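Local coordinates for ABC transporter (Caldanaerobius, PDB 4G68), which probably serves as the extracellular solute-binding protein of an ABC transporter, capturing sugars released from xylan for uptake by this thermophilic bacterium, at residues C[217-222]-C[226-231]; C[204-209]-C[240-245]. All coordinates share one frame; numbering follows the deposited sequence.

Contact 1 of 2, residues C[217-222]-C[226-231]; sequences VQLTRD and GKASFD
Asp222, near the end of helix 217-224, meets the chain that leaves that helix, Lys227 and Ala228, through both its backbone and its side chain. Its carbonyl oxygen is gripped twice. Lys227 N donates to Asp222 O over 2.7 Å, lying in the carbonyl plane, while Ala228 N reaches the same Asp222 O at 3.0 Å from above that plane, well off the direction of a lone pair. One acceptor therefore holds two successive amides of the departing loop.

Followed outward, the Asp222 side chain begins with CB, which packs against the Ala228 methyl (CB, 3.9 Å) and the first methylene of Lys227 (CB, 4.0 Å). CG and OD1 both pass Lys227 CB. With CG anti to the carbonyl carbon (chi1 -75°), the carboxylate is turned toward Gln218, one turn earlier on the same helix, and at the tip OD1 accepts from Gln218 NE2 at 3.0 Å. The amide meets OD1 from 47° above the carboxylate plane, though the oxygen lies almost in the amide's own plane. The Lys227 chain, bent at chi2 and again at chi4, leads away, and its NZ ends 6.1 Å from Asp222 OD1: opposite charges that probably attract, but with no ion pair.

Ala228 suits its place because its single methyl can sit against Asp222 and still meet Leu219, whose CD1 comes to 4.2 Å from Ala228 CB. Leu219 continues onto Ala234 of helix 233-248, while Phe230, further along the loop, packs on helix 418-429. Gly226 adopts its positive phi (68°) easily, having no side chain. That phi, together with amide bonds back into the last turn, among them Lys227 N to Asp222 O, makes this a Schellman motif, a common C-terminal ending of an alpha-helix.

Contact 2 of 2, residues C[204-209]-C[240-245]; sequences MWYYDM and QKLQDM
The rings of Tyr206 and Tyr207 both receive helix 240-245 at their margins. At the edge of Tyr206, in its plane, sits the terminal methyl of Met245, with CE 3.8 Å from both CD1 and CE1 of the ring; the two side chains cross at about a right angle. The bend at chi3 of Met245 (50°) turns that methyl onto the ring edge. Tyr206 also meets Phe276 edge-to-face. Tyr207 has Leu242 CG at its edge, near the ring plane; Asp208 OD1 also lies in plane at the edge, and the ring of Tyr421 meets it with the planes some 55° apart.

Leu242 joins the two tyrosines. Its CD2 presses against Tyr206 CB at 3.7 Å, whereas CG and CD1 lie against Tyr207 CB, with CD1 at 4.2 Å. A branched side chain fits here because each arm can meet a different tyrosine of helix 201-215. An alanine here would lose both arms and would probably open a gap between the two tyrosine CB atoms and the facing helix. The hydroxyl of the buried Tyr207 donates to the backbone carbonyl of Phe235, on helix 233-248.

No hydrogen bond joins the two segments directly, although Lys241 forms a salt bridge to Glu214 further along helix 201-215. Leu242 reaches on to Phe412 and Met245 to Phe175. The segment axes approach to 9.8 Å, and their directions differ by 132°: apolar helix-to-helix packing within the alpha/beta framework of an extracellular solute-binding protein.

All four residues that touch in contact 2 are buried, whereas contact 1 lies at the surface, with centres about 17 Å apart and nearest atoms about 5 Å apart, so they do not touch. Along the chain, contact 1 is nested within the loop that contact 2 closes: helices 201-215, 217-224 and 233-248 follow one another, and contact 2 brings the first against the third while contact 1 finishes the second. Their chemistry follows from place. The local turn relies on backbone hydrogen bonds together with close packing of small groups such as Ala228; the long-range helix pair relies on aromatic and aliphatic side chains, with some polar groups, such as the Tyr207 hydroxyl, bonded outside the two segments.

Contact 1 of 2, residues C[217-222]-C[226-231]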
# COMPACT_ATOMS: atom_id res chain seq x y z
N VAL C 217 -4.80 -13.00 -11.75
CA VAL C 217 -4.66 -13.15 -10.31
C VAL C 217 -4.19 -14.53 -9.85
O VAL C 217 -3.48 -14.64 -8.80
CB VAL C 217 -5.89 -12.65 -9.48
CG1 VAL C 217 -7.15 -13.47 -9.71
CG2 VAL C 217 -5.53 -12.51 -8.01
N GLN C 218 -4.70 -15.56 -10.53
CA GLN C 218 -4.46 -16.91 -10.10
C GLN C 218 -2.96 -17.22 -10.26
O GLN C 218 -2.36 -17.87 -9.39
CB GLN C 218 -5.32 -17.94 -10.87
CG GLN C 218 -5.31 -19.31 -10.21
CD GLN C 218 -5.66 -19.21 -8.72
OE1 GLN C 218 -6.68 -18.62 -8.35
NE2 GLN C 218 -4.77 -19.71 -7.85
N LEU C 219 -2.36 -16.76 -11.34
CA LEU C 219 -0.97 -17.12 -11.61
C LEU C 219 0.02 -16.43 -10.66
O LEU C 219 1.05 -17.02 -10.31
CB LEU C 219 -0.59 -16.85 -13.08
CG LEU C 219 0.90 -17.01 -13.50
CD1 LEU C 219 1.39 -18.45 -13.36
CD2 LEU C 219 1.13 -16.48 -14.92
N THR C 220 -0.24 -15.14 -10.32
CA THR C 220 0.48 -14.44 -9.28
C THR C 220 0.38 -15.23 -7.94
O THR C 220 1.40 -15.58 -7.32
CB THR C 220 -0.08 -13.02 -9.11
OG1 THR C 220 0.42 -12.19 -10.19
CG2 THR C 220 0.34 -12.43 -7.78
N ARG C 221 -0.86 -15.53 -7.55
CA ARG C 221 -1.10 -16.20 -6.26
C ARG C 221 -0.28 -17.50 -6.21
O ARG C 221 0.43 -17.72 -5.25
CB ARG C 221 -2.59 -16.44 -6.05
CG ARG C 221 -3.37 -15.17 -5.67
CD ARG C 221 -4.77 -15.56 -5.12
NE ARG C 221 -5.94 -14.65 -5.24
CZ ARG C 221 -6.23 -13.64 -4.40
NH1 ARG C 221 -5.43 -13.28 -3.39
NH2 ARG C 221 -7.34 -12.95 -4.65
N ASP C 222 -0.32 -18.26 -7.30
CA ASP C 222 0.34 -19.56 -7.44
C ASP C 222 1.86 -19.48 -7.44
O ASP C 222 2.52 -20.36 -6.89
CB ASP C 222 -0.14 -20.27 -8.73
CG ASP C 222 -1.52 -20.84 -8.59
OD1 ASP C 222 -2.00 -20.87 -7.43
OD2 ASP C 222 -2.12 -21.27 -9.60
N GLY C 226 4.31 -20.86 -4.22
CA GLY C 226 5.10 -21.99 -4.72
C GLY C 226 4.40 -23.09 -5.53
O GLY C 226 4.99 -24.18 -5.73
N LYS C 227 3.18 -22.83 -6.02
CA LYS C 227 2.39 -23.78 -6.84
C LYS C 227 2.74 -23.67 -8.33
O LYS C 227 2.39 -24.53 -9.13
CB LYS C 227 0.88 -23.54 -6.68
CG LYS C 227 0.34 -23.80 -5.29
CD LYS C 227 0.13 -25.30 -5.10
CE LYS C 227 -0.49 -25.61 -3.73
NZ LYS C 227 -1.99 -25.72 -3.71
N ALA C 228 3.42 -22.58 -8.69
CA ALA C 228 3.91 -22.34 -10.05
C ALA C 228 5.34 -21.76 -9.97
O ALA C 228 5.78 -21.28 -8.93
CB ALA C 228 2.98 -21.37 -10.80
N SER C 229 6.06 -21.84 -11.08
CA SER C 229 7.37 -21.22 -11.16
C SER C 229 7.23 -19.73 -11.52
O SER C 229 6.35 -19.35 -12.31
CB SER C 229 8.21 -21.93 -12.21
OG SER C 229 9.42 -21.24 -12.41
N PHE C 230 8.10 -18.90 -10.95
CA PHE C 230 8.28 -17.49 -11.35
C PHE C 230 8.87 -17.31 -12.76
O PHE C 230 8.71 -16.26 -13.42
CB PHE C 230 9.22 -16.78 -10.37
CG PHE C 230 8.60 -16.48 -9.04
CD1 PHE C 230 7.73 -15.40 -8.89
CD2 PHE C 230 8.90 -17.27 -7.93
CE1 PHE C 230 7.18 -15.12 -7.63
CE2 PHE C 230 8.36 -17.01 -6.67
CZ PHE C 230 7.49 -15.93 -6.53
N ASP C 231 9.61 -18.32 -13.20
CA ASP C 231 10.20 -18.28 -14.54
C ASP C 231 9.12 -18.72 -15.54
O ASP C 231 9.07 -19.86 -15.97
CB ASP C 231 11.45 -19.19 -14.61
CG ASP C 231 12.31 -18.93 -15.84
OD1 ASP C 231 12.00 -17.99 -16.61
OD2 ASP C 231 13.30 -19.67 -16.06

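Contact 2 of 2, residues C[204-209]-C[240-245]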
# COMPACT_ATOMS: atom_id res chain seq x y z
N MET C 204 8.32 -1.51 -7.15
CA MET C 204 7.90 -2.88 -7.09
C MET C 204 6.38 -2.92 -7.45
O MET C 204 6.00 -3.69 -8.26
CB MET C 204 8.18 -3.38 -5.66
CG MET C 204 8.32 -4.87 -5.51
SD MET C 204 7.50 -5.50 -3.99
CE MET C 204 5.86 -4.77 -4.25
N TRP C 205 5.54 -2.12 -6.79
CA TRP C 205 4.13 -1.83 -7.30
C TRP C 205 3.88 -1.84 -8.84
O TRP C 205 2.86 -2.44 -9.35
CB TRP C 205 3.61 -0.53 -6.67
CG TRP C 205 3.14 -0.79 -5.28
CD1 TRP C 205 3.89 -1.26 -4.20
CD2 TRP C 205 1.76 -0.71 -4.78
NE1 TRP C 205 3.08 -1.52 -3.11
CE2 TRP C 205 1.80 -1.21 -3.40
CE3 TRP C 205 0.54 -0.36 -5.34
CZ2 TRP C 205 0.66 -1.24 -2.60
CZ3 TRP C 205 -0.59 -0.40 -4.56
CH2 TRP C 205 -0.55 -0.85 -3.22
N TYR C 206 4.75 -1.14 -9.57
CA TYR C 206 4.68 -1.08 -11.01
C TYR C 206 4.82 -2.48 -11.55
O TYR C 206 3.97 -2.90 -12.36
CB TYR C 206 5.80 -0.17 -11.58
CG TYR C 206 5.65 1.31 -11.39
CD1 TYR C 206 5.71 2.15 -12.51
CD2 TYR C 206 5.58 1.90 -10.12
CE1 TYR C 206 5.60 3.51 -12.37
CE2 TYR C 206 5.50 3.29 -9.98
CZ TYR C 206 5.53 4.08 -11.12
OH TYR C 206 5.42 5.46 -11.06
N TYR C 207 5.86 -3.20 -11.11
CA TYR C 207 6.12 -4.55 -11.68
C TYR C 207 5.01 -5.52 -11.30
O TYR C 207 4.46 -6.21 -12.15
CB TYR C 207 7.49 -5.16 -11.18
CG TYR C 207 7.57 -6.55 -11.68
CD1 TYR C 207 8.09 -6.82 -12.95
CD2 TYR C 207 7.00 -7.60 -10.96
CE1 TYR C 207 8.08 -8.14 -13.45
CE2 TYR C 207 6.95 -8.89 -11.46
CZ TYR C 207 7.52 -9.17 -12.70
OH TYR C 207 7.49 -10.48 -13.14
N ASP C 208 4.70 -5.61 -10.00
CA ASP C 208 3.50 -6.38 -9.57
C ASP C 208 2.24 -6.15 -10.39
O ASP C 208 1.58 -7.12 -10.82
CB ASP C 208 3.18 -6.13 -8.10
CG ASP C 208 4.28 -6.58 -7.18
OD1 ASP C 208 5.26 -7.09 -7.67
OD2 ASP C 208 4.16 -6.37 -5.93
N MET C 209 1.90 -4.86 -10.59
CA MET C 209 0.68 -4.53 -11.34
C MET C 209 0.74 -5.08 -12.74
O MET C 209 -0.26 -5.62 -13.24
CB MET C 209 0.40 -3.02 -11.46
CG MET C 209 -0.38 -2.74 -12.78
SD MET C 209 -2.10 -3.31 -12.60
CE MET C 209 -2.41 -2.59 -10.98
N GLN C 240 9.92 -7.21 -19.05
CA GLN C 240 10.16 -6.54 -20.33
C GLN C 240 9.35 -5.22 -20.38
O GLN C 240 9.92 -4.16 -20.63
CB GLN C 240 9.83 -7.45 -21.52
CG GLN C 240 10.14 -6.82 -22.89
CD GLN C 240 11.55 -6.31 -22.96
OE1 GLN C 240 12.50 -7.09 -23.03
NE2 GLN C 240 11.70 -5.00 -22.92
N LYS C 241 8.05 -5.29 -20.11
CA LYS C 241 7.24 -4.05 -20.09
C LYS C 241 7.62 -2.96 -19.08
O LYS C 241 7.33 -1.77 -19.34
CB LYS C 241 5.75 -4.36 -19.95
CG LYS C 241 5.20 -5.20 -21.08
CD LYS C 241 3.99 -4.50 -21.62
CE LYS C 241 3.50 -5.07 -22.94
NZ LYS C 241 2.75 -6.34 -22.75
N LEU C 242 8.19 -3.33 -17.92
CA LEU C 242 8.66 -2.33 -16.95
C LEU C 242 9.86 -1.55 -17.57
O LEU C 242 9.94 -0.29 -17.49
CB LEU C 242 9.13 -3.05 -15.66
CG LEU C 242 8.75 -2.58 -14.24
CD1 LEU C 242 10.01 -2.66 -13.35
CD2 LEU C 242 8.20 -1.18 -14.18
N GLN C 243 10.78 -2.31 -18.19
CA GLN C 243 11.99 -1.73 -18.87
C GLN C 243 11.64 -0.81 -20.07
O GLN C 243 12.31 0.21 -20.33
CB GLN C 243 13.07 -2.83 -19.23
CG GLN C 243 13.72 -3.45 -17.97
CD GLN C 243 15.06 -4.15 -18.20
OE1 GLN C 243 16.01 -4.11 -17.36
NE2 GLN C 243 15.17 -4.77 -19.38
N ASP C 244 10.60 -1.21 -20.80
CA ASP C 244 9.94 -0.36 -21.81
C ASP C 244 9.58 1.04 -21.29
O ASP C 244 9.84 2.08 -21.96
CB ASP C 244 8.69 -1.09 -22.31
CG ASP C 244 9.05 -2.31 -23.16
OD1 ASP C 244 10.27 -2.49 -23.38
OD2 ASP C 244 8.15 -3.04 -23.62
N MET C 245 9.02 1.11 -20.09
CA MET C 245 8.76 2.42 -19.48
C MET C 245 10.06 3.12 -19.15
O MET C 245 10.18 4.33 -19.30
CB MET C 245 7.91 2.27 -18.19
CG MET C 245 6.55 1.59 -18.38
SD MET C 245 5.66 1.39 -16.81
CE MET C 245 5.80 3.09 -16.14